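Local coordinates for protein chitin deacetylase 1 (Bombyx mori, PDB 5ZNT) that removes the N-acetyl groups from N-acetylglucosamine residues of chitin to give chitosan, as a zinc-dependent carbohydrate esterase of the CE4 family, at residues 33-44 and 258-269. Sequence-based numbering, arbitrary orientation.
Sequences ARDVPQMITITF and YEQNRAPLGLYF
The guanidinium of R262 lies between A33 O over one face and the rim of the Y258 ring over the other, with V36 O at its edge. It sits just before the point where strands 38-44 and 265-269 begin to run parallel, at 14°, as neighbours in the distorted beta/alpha barrel of the CE4 domain. NH1 gives V36 O a 2.7 Å hydrogen bond in the guanidinium plane, and NE reaches Y258 O on a lone pair; these two bonds fix the rotation of the group. Were R262 cut back to an alanine, V36 O would probably lose its charged donor and Y258 O the bond from NE. Q38 CB meets the Y258 ring in plane at its edge. Beyond these contacts, backbone hydrogen bonds from T41 N to L265 O through F269 N to T43 O pair the strands, illustrating how side chains can add to such pairing at the N-terminal ends. Q38 turns sharply about CB-CG (chi2 59°), which brings NE2 to A263 O, 3.0 Å away, and to M39 O. L265 N approaches M39 O from the opposite face of the carbonyl, so two donors grip one oxygen. I40 CG2 packs on L267 CD1 at 3.7 Å, and the F44 and F269 rings are near parallel but offset, F44 CD1 meeting F269 CB; the F44 side chain is about 10 Å from the bound zinc ion. On the other face of the sheet, T43 OG1, which also bonds R146, sits at the edge of the Y268 ring, and a water joins T41 OG1 (2.8 Å) to Y268 OH (2.6 Å).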
ATOM      1  N   ALA A  33      -6.745  13.163  19.825  1.00 31.91           N
ATOM      2  CA  ALA A  33      -6.586  11.742  19.511  1.00 33.79           C
ATOM      3  C   ALA A  33      -7.859  10.949  19.799  1.00 40.36           C
ATOM      4  O   ALA A  33      -8.237  10.064  19.017  1.00 31.73           O
ATOM      5  CB  ALA A  33      -5.402  11.164  20.291  1.00 29.29           C
ATOM      6  N   ARG A  34      -8.553  11.257  20.903  1.00 35.12           N
ATOM      7  CA  ARG A  34      -9.737  10.477  21.257  1.00 33.92           C
ATOM      8  C   ARG A  34     -10.879  10.659  20.258  1.00 30.07           C
ATOM      9  O   ARG A  34     -11.801   9.837  20.233  1.00 34.80           O
ATOM     10  CB  ARG A  34     -10.207  10.831  22.678  1.00 43.66           C
ATOM     11  CG  ARG A  34     -11.060  12.089  22.740  1.00 50.15           C
ATOM     12  CD  ARG A  34     -11.225  12.620  24.167  1.00 60.63           C
ATOM     13  NE  ARG A  34     -10.181  13.590  24.499  1.00 68.87           N
ATOM     14  CZ  ARG A  34     -10.346  14.910  24.488  1.00 64.49           C
ATOM     15  NH1 ARG A  34     -11.520  15.437  24.156  1.00 60.64           N
ATOM     16  NH2 ARG A  34      -9.327  15.707  24.796  1.00 72.37           N
ATOM     17  N   ASP A  35     -10.845  11.696  19.425  1.00 29.58           N
ATOM     18  CA  ASP A  35     -11.883  11.887  18.415  1.00 31.83           C
ATOM     19  C   ASP A  35     -11.458  11.443  17.017  1.00 31.29           C
ATOM     20  O   ASP A  35     -12.246  11.571  16.076  1.00 34.12           O
ATOM     21  CB  ASP A  35     -12.318  13.354  18.365  1.00 35.14           C
ATOM     22  CG  ASP A  35     -12.992  13.809  19.658  1.00 43.81           C
ATOM     23  OD1 ASP A  35     -13.779  13.030  20.240  1.00 45.34           O
ATOM     24  OD2 ASP A  35     -12.720  14.945  20.087  1.00 49.54           O
ATOM     25  N   VAL A  36     -10.250  10.921  16.863  1.00 31.38           N
ATOM     26  CA  VAL A  36      -9.704  10.516  15.563  1.00 30.38           C
ATOM     27  C   VAL A  36     -10.057   9.056  15.290  1.00 23.69           C
ATOM     28  O   VAL A  36      -9.748   8.190  16.114  1.00 28.29           O
ATOM     29  CB  VAL A  36      -8.178  10.742  15.530  1.00 28.13           C
ATOM     30  CG1 VAL A  36      -7.529  10.134  14.268  1.00 25.87           C
ATOM     31  CG2 VAL A  36      -7.857  12.249  15.653  1.00 32.28           C
ATOM     32  N   PRO A  37     -10.686   8.728  14.157  1.00 23.31           N
ATOM     33  CA  PRO A  37     -10.863   7.311  13.793  1.00 24.41           C
ATOM     34  C   PRO A  37      -9.503   6.643  13.608  1.00 22.85           C
ATOM     35  O   PRO A  37      -8.601   7.205  12.979  1.00 24.11           O
ATOM     36  CB  PRO A  37     -11.625   7.366  12.461  1.00 27.69           C
ATOM     37  CG  PRO A  37     -11.968   8.801  12.229  1.00 27.33           C
ATOM     38  CD  PRO A  37     -11.031   9.629  13.053  1.00 25.55           C
ATOM     39  N   GLN A  38      -9.348   5.461  14.183  1.00 23.97           N
ATOM     40  CA  GLN A  38      -8.125   4.684  14.016  1.00 21.18           C
ATOM     41  C   GLN A  38      -8.174   3.997  12.651  1.00 23.61           C
ATOM     42  O   GLN A  38      -8.944   3.059  12.448  1.00 21.30           O
ATOM     43  CB  GLN A  38      -7.985   3.656  15.130  1.00 18.88           C
ATOM     44  CG  GLN A  38      -6.737   2.779  15.010  1.00 23.16           C
ATOM     45  CD  GLN A  38      -5.439   3.604  15.007  1.00 30.01           C
ATOM     46  OE1 GLN A  38      -5.047   4.165  16.037  1.00 24.19           O
ATOM     47  NE2 GLN A  38      -4.755   3.653  13.851  1.00 20.52           N
ATOM     48  N   MET A  39      -7.356   4.462  11.722  1.00 22.09           N
ATOM     49  CA  MET A  39      -7.287   3.870  10.395  1.00 23.99           C
ATOM     50  C   MET A  39      -6.305   2.707  10.386  1.00 20.25           C
ATOM     51  O   MET A  39      -5.238   2.773  11.005  1.00 23.45           O
ATOM     52  CB  MET A  39      -6.866   4.927   9.376  1.00 17.63           C
ATOM     53  CG  MET A  39      -7.941   5.979   9.156  1.00 21.37           C
ATOM     54  SD  MET A  39      -7.360   7.338   8.123  1.00 22.74           S
ATOM     55  CE  MET A  39      -6.899   8.589   9.329  1.00 22.64           C
ATOM     56  N   ILE A  40      -6.678   1.633   9.688  1.00 21.37           N
ATOM     57  CA  ILE A  40      -5.794   0.492   9.476  1.00 21.37           C
ATOM     58  C   ILE A  40      -5.705   0.264   7.971  1.00 20.15           C
ATOM     59  O   ILE A  40      -6.735   0.161   7.301  1.00 19.31           O
ATOM     60  CB  ILE A  40      -6.302  -0.768  10.203  1.00 19.57           C
ATOM     61  CG1 ILE A  40      -6.456  -0.460  11.708  1.00 22.30           C
ATOM     62  CG2 ILE A  40      -5.320  -1.943  10.030  1.00 18.62           C
ATOM     63  CD1 ILE A  40      -7.025  -1.624  12.537  1.00 21.58           C
ATOM     64  N   THR A  41      -4.486   0.204   7.442  1.00 18.34           N
ATOM     65  CA  THR A  41      -4.270  -0.038   6.012  1.00 16.66           C
ATOM     66  C   THR A  41      -3.682  -1.435   5.861  1.00 16.34           C
ATOM     67  O   THR A  41      -2.475  -1.629   5.992  1.00 17.90           O
ATOM     68  CB  THR A  41      -3.357   1.010   5.374  1.00 18.11           C
ATOM     69  OG1 THR A  41      -2.066   1.005   5.999  1.00 19.73           O
ATOM     70  CG2 THR A  41      -3.959   2.407   5.499  1.00 17.75           C
ATOM     71  N   ILE A  42      -4.552  -2.411   5.618  1.00 15.31           N
ATOM     72  CA  ILE A  42      -4.093  -3.718   5.175  1.00 18.56           C
ATOM     73  C   ILE A  42      -3.613  -3.596   3.735  1.00 17.59           C
ATOM     74  O   ILE A  42      -4.320  -3.044   2.887  1.00 18.08           O
ATOM     75  CB  ILE A  42      -5.232  -4.741   5.265  1.00 18.85           C
ATOM     76  CG1 ILE A  42      -5.707  -4.912   6.710  1.00 19.53           C
ATOM     77  CG2 ILE A  42      -4.802  -6.073   4.646  1.00 17.14           C
ATOM     78  CD1 ILE A  42      -7.064  -5.643   6.768  1.00 20.84           C
ATOM     79  N   THR A  43      -2.411  -4.102   3.447  1.00 15.38           N
ATOM     80  CA  THR A  43      -1.918  -4.117   2.074  1.00 13.54           C
ATOM     81  C   THR A  43      -1.403  -5.504   1.730  1.00 16.67           C
ATOM     82  O   THR A  43      -1.059  -6.296   2.613  1.00 17.06           O
ATOM     83  CB  THR A  43      -0.802  -3.075   1.822  1.00 16.20           C
ATOM     84  OG1 THR A  43       0.428  -3.514   2.428  1.00 19.32           O
ATOM     85  CG2 THR A  43      -1.180  -1.693   2.401  1.00 16.27           C
ATOM     86  N   PHE A  44      -1.342  -5.778   0.417  1.00 16.63           N
ATOM     87  CA  PHE A  44      -0.780  -7.004  -0.136  1.00 13.86           C
ATOM     88  C   PHE A  44       0.137  -6.664  -1.302  1.00 21.32           C
ATOM     89  O   PHE A  44      -0.252  -5.901  -2.197  1.00 17.92           O
ATOM     90  CB  PHE A  44      -1.894  -7.949  -0.607  1.00 14.96           C
ATOM     91  CG  PHE A  44      -2.808  -8.369   0.492  1.00 18.11           C
ATOM     92  CD1 PHE A  44      -2.418  -9.357   1.388  1.00 20.16           C
ATOM     93  CD2 PHE A  44      -4.042  -7.748   0.658  1.00 19.65           C
ATOM     94  CE1 PHE A  44      -3.263  -9.727   2.433  1.00 21.68           C
ATOM     95  CE2 PHE A  44      -4.886  -8.128   1.691  1.00 21.41           C
ATOM     96  CZ  PHE A  44      -4.496  -9.120   2.565  1.00 18.76           C
ATOM     97  N   TYR A 258      -3.492   3.187  18.787  1.00 22.90           N
ATOM     98  CA  TYR A 258      -4.793   3.636  19.273  1.00 27.06           C
ATOM     99  C   TYR A 258      -4.672   4.440  20.562  1.00 30.32           C
ATOM    100  O   TYR A 258      -5.441   5.385  20.767  1.00 28.34           O
ATOM    101  CB  TYR A 258      -5.689   2.427  19.489  1.00 25.24           C
ATOM    102  CG  TYR A 258      -7.112   2.722  19.892  1.00 27.13           C
ATOM    103  CD1 TYR A 258      -8.048   3.126  18.952  1.00 29.63           C
ATOM    104  CD2 TYR A 258      -7.530   2.547  21.212  1.00 32.09           C
ATOM    105  CE1 TYR A 258      -9.363   3.369  19.306  1.00 30.57           C
ATOM    106  CE2 TYR A 258      -8.849   2.797  21.591  1.00 31.06           C
ATOM    107  CZ  TYR A 258      -9.756   3.209  20.631  1.00 34.77           C
ATOM    108  OH  TYR A 258     -11.061   3.452  20.959  1.00 30.32           O
ATOM    109  N   GLU A 259      -3.716   4.090  21.426  1.00 29.44           N
ATOM    110  CA  GLU A 259      -3.543   4.761  22.710  1.00 35.10           C
ATOM    111  C   GLU A 259      -2.596   5.951  22.637  1.00 34.64           C
ATOM    112  O   GLU A 259      -2.404   6.620  23.655  1.00 31.05           O
ATOM    113  CB  GLU A 259      -3.027   3.787  23.784  1.00 27.50           C
ATOM    114  CG  GLU A 259      -3.736   2.427  23.880  1.00 35.43           C
ATOM    115  CD  GLU A 259      -5.067   2.444  24.621  1.00 57.35           C
ATOM    116  OE1 GLU A 259      -5.666   3.534  24.767  1.00 60.18           O
ATOM    117  OE2 GLU A 259      -5.537   1.347  25.027  1.00 59.28           O
ATOM    118  N   GLN A 260      -1.990   6.235  21.481  1.00 28.38           N
ATOM    119  CA  GLN A 260      -1.125   7.414  21.393  1.00 26.23           C
ATOM    120  C   GLN A 260      -1.716   8.452  20.450  1.00 30.90           C
ATOM    121  O   GLN A 260      -2.699   9.115  20.793  1.00 30.37           O
ATOM    122  CB  GLN A 260       0.296   7.025  20.966  1.00 26.40           C
ATOM    123  CG  GLN A 260       0.973   6.103  21.988  1.00 25.33           C
ATOM    124  CD  GLN A 260       2.429   5.800  21.703  1.00 37.80           C
ATOM    125  OE1 GLN A 260       3.315   6.617  21.990  1.00 35.51           O
ATOM    126  NE2 GLN A 260       2.698   4.603  21.169  1.00 32.87           N
ATOM    127  N   ASN A 261      -1.143   8.618  19.258  1.00 24.33           N
ATOM    128  CA  ASN A 261      -1.604   9.652  18.342  1.00 26.26           C
ATOM    129  C   ASN A 261      -2.541   9.121  17.256  1.00 23.85           C
ATOM    130  O   ASN A 261      -2.882   9.866  16.329  1.00 25.38           O
ATOM    131  CB  ASN A 261      -0.402  10.354  17.703  1.00 26.50           C
ATOM    132  CG  ASN A 261       0.448   9.408  16.876  1.00 26.74           C
ATOM    133  OD1 ASN A 261       0.280   8.187  16.948  1.00 27.79           O
ATOM    134  ND2 ASN A 261       1.385   9.961  16.108  1.00 25.68           N
ATOM    135  N   ARG A 262      -2.966   7.867  17.351  1.00 24.53           N
ATOM    136  CA  ARG A 262      -3.849   7.244  16.350  1.00 27.90           C
ATOM    137  C   ARG A 262      -3.310   7.376  14.924  1.00 21.76           C
ATOM    138  O   ARG A 262      -4.078   7.526  13.967  1.00 24.38           O
ATOM    139  CB  ARG A 262      -5.266   7.808  16.434  1.00 25.07           C
ATOM    140  CG  ARG A 262      -5.857   7.606  17.817  1.00 28.63           C
ATOM    141  CD  ARG A 262      -7.238   7.069  17.759  1.00 27.86           C
ATOM    142  NE  ARG A 262      -7.675   6.677  19.093  1.00 32.28           N
ATOM    143  CZ  ARG A 262      -8.913   6.847  19.538  1.00 34.40           C
ATOM    144  NH1 ARG A 262      -9.826   7.395  18.740  1.00 27.02           N
ATOM    145  NH2 ARG A 262      -9.236   6.470  20.777  1.00 30.68           N
ATOM    146  N   ALA A 263      -1.993   7.324  14.766  1.00 23.44           N
ATOM    147  CA  ALA A 263      -1.431   7.283  13.424  1.00 25.60           C
ATOM    148  C   ALA A 263      -1.966   6.046  12.703  1.00 18.59           C
ATOM    149  O   ALA A 263      -2.112   4.986  13.322  1.00 22.39           O
ATOM    150  CB  ALA A 263       0.097   7.245  13.478  1.00 22.20           C
ATOM    151  N   PRO A 264      -2.300   6.152  11.421  1.00 22.98           N
ATOM    152  CA  PRO A 264      -2.726   4.964  10.673  1.00 20.23           C
ATOM    153  C   PRO A 264      -1.774   3.800  10.910  1.00 19.69           C
ATOM    154  O   PRO A 264      -0.549   3.963  10.945  1.00 24.56           O
ATOM    155  CB  PRO A 264      -2.716   5.439   9.215  1.00 18.81           C
ATOM    156  CG  PRO A 264      -3.041   6.934   9.317  1.00 18.43           C
ATOM    157  CD  PRO A 264      -2.329   7.387  10.614  1.00 19.10           C
ATOM    158  N   LEU A 265      -2.348   2.637  11.169  1.00 18.45           N
ATOM    159  CA  LEU A 265      -1.578   1.425  11.413  1.00 21.05           C
ATOM    160  C   LEU A 265      -1.479   0.627  10.110  1.00 24.91           C
ATOM    161  O   LEU A 265      -2.500   0.230   9.540  1.00 20.41           O
ATOM    162  CB  LEU A 265      -2.258   0.585  12.487  1.00 19.66           C
ATOM    163  CG  LEU A 265      -1.778  -0.855  12.693  1.00 20.39           C
ATOM    164  CD1 LEU A 265      -0.379  -0.891  13.279  1.00 22.20           C
ATOM    165  CD2 LEU A 265      -2.754  -1.607  13.594  1.00 21.66           C
ATOM    166  N   GLY A 266      -0.252   0.371   9.645  1.00 22.37           N
ATOM    167  CA  GLY A 266      -0.049  -0.351   8.400  1.00 20.43           C
ATOM    168  C   GLY A 266       0.252  -1.793   8.656  1.00 18.85           C
ATOM    169  O   GLY A 266       1.238  -2.135   9.317  1.00 20.47           O
ATOM    170  N   LEU A 267      -0.595  -2.699   8.120  1.00 17.37           N
ATOM    171  CA  LEU A 267      -0.403  -4.141   8.198  1.00 14.73           C
ATOM    172  C   LEU A 267      -0.090  -4.648   6.787  1.00 18.27           C
ATOM    173  O   LEU A 267      -0.989  -4.854   5.959  1.00 17.49           O
ATOM    174  CB  LEU A 267      -1.624  -4.828   8.801  1.00 18.76           C
ATOM    175  CG  LEU A 267      -2.033  -4.263  10.177  1.00 19.49           C
ATOM    176  CD1 LEU A 267      -3.313  -4.992  10.656  1.00 18.38           C
ATOM    177  CD2 LEU A 267      -0.882  -4.446  11.183  1.00 15.70           C
ATOM    178  N   TYR A 268       1.190  -4.845   6.511  1.00 17.49           N
ATOM    179  CA  TYR A 268       1.673  -5.025   5.142  1.00 17.20           C
ATOM    180  C   TYR A 268       2.007  -6.493   4.924  1.00 16.63           C
ATOM    181  O   TYR A 268       2.976  -6.998   5.491  1.00 18.97           O
ATOM    182  CB  TYR A 268       2.890  -4.142   4.889  1.00 16.70           C
ATOM    183  CG  TYR A 268       2.717  -2.702   5.322  1.00 18.94           C
ATOM    184  CD1 TYR A 268       1.663  -1.936   4.840  1.00 16.25           C
ATOM    185  CD2 TYR A 268       3.612  -2.107   6.198  1.00 17.87           C
ATOM    186  CE1 TYR A 268       1.523  -0.602   5.185  1.00 20.26           C
ATOM    187  CE2 TYR A 268       3.465  -0.781   6.576  1.00 20.83           C
ATOM    188  CZ  TYR A 268       2.422  -0.036   6.068  1.00 22.21           C
ATOM    189  OH  TYR A 268       2.286   1.289   6.433  1.00 20.57           O
ATOM    190  N   PHE A 269       1.202  -7.178   4.107  1.00 16.94           N
ATOM    191  CA  PHE A 269       1.298  -8.626   3.945  1.00 20.20           C
ATOM    192  C   PHE A 269       1.795  -9.045   2.570  1.00 20.56           C
ATOM    193  O   PHE A 269       1.685  -8.315   1.576  1.00 16.93           O
ATOM    194  CB  PHE A 269      -0.061  -9.307   4.151  1.00 19.41           C
ATOM    195  CG  PHE A 269      -0.590  -9.218   5.555  1.00 18.17           C
ATOM    196  CD1 PHE A 269      -0.188 -10.123   6.523  1.00 24.27           C
ATOM    197  CD2 PHE A 269      -1.512  -8.243   5.896  1.00 18.54           C
ATOM    198  CE1 PHE A 269      -0.703 -10.051   7.825  1.00 26.28           C
ATOM    199  CE2 PHE A 269      -2.021  -8.147   7.192  1.00 20.73           C
ATOM    200  CZ  PHE A 269      -1.613  -9.041   8.158  1.00 24.16           C
TER
HETATM  201  O   HOH W   1     -12.534   7.194  20.431  1.00 44.97           O
HETATM  202  O   HOH W   2      -5.962   6.833  12.106  1.00 23.98           O
HETATM  203  O   HOH W   3       0.215   2.704   5.950  1.00 22.00           O
HETATM  204  O   HOH W   4       1.947  -5.539   1.501  1.00 17.51           O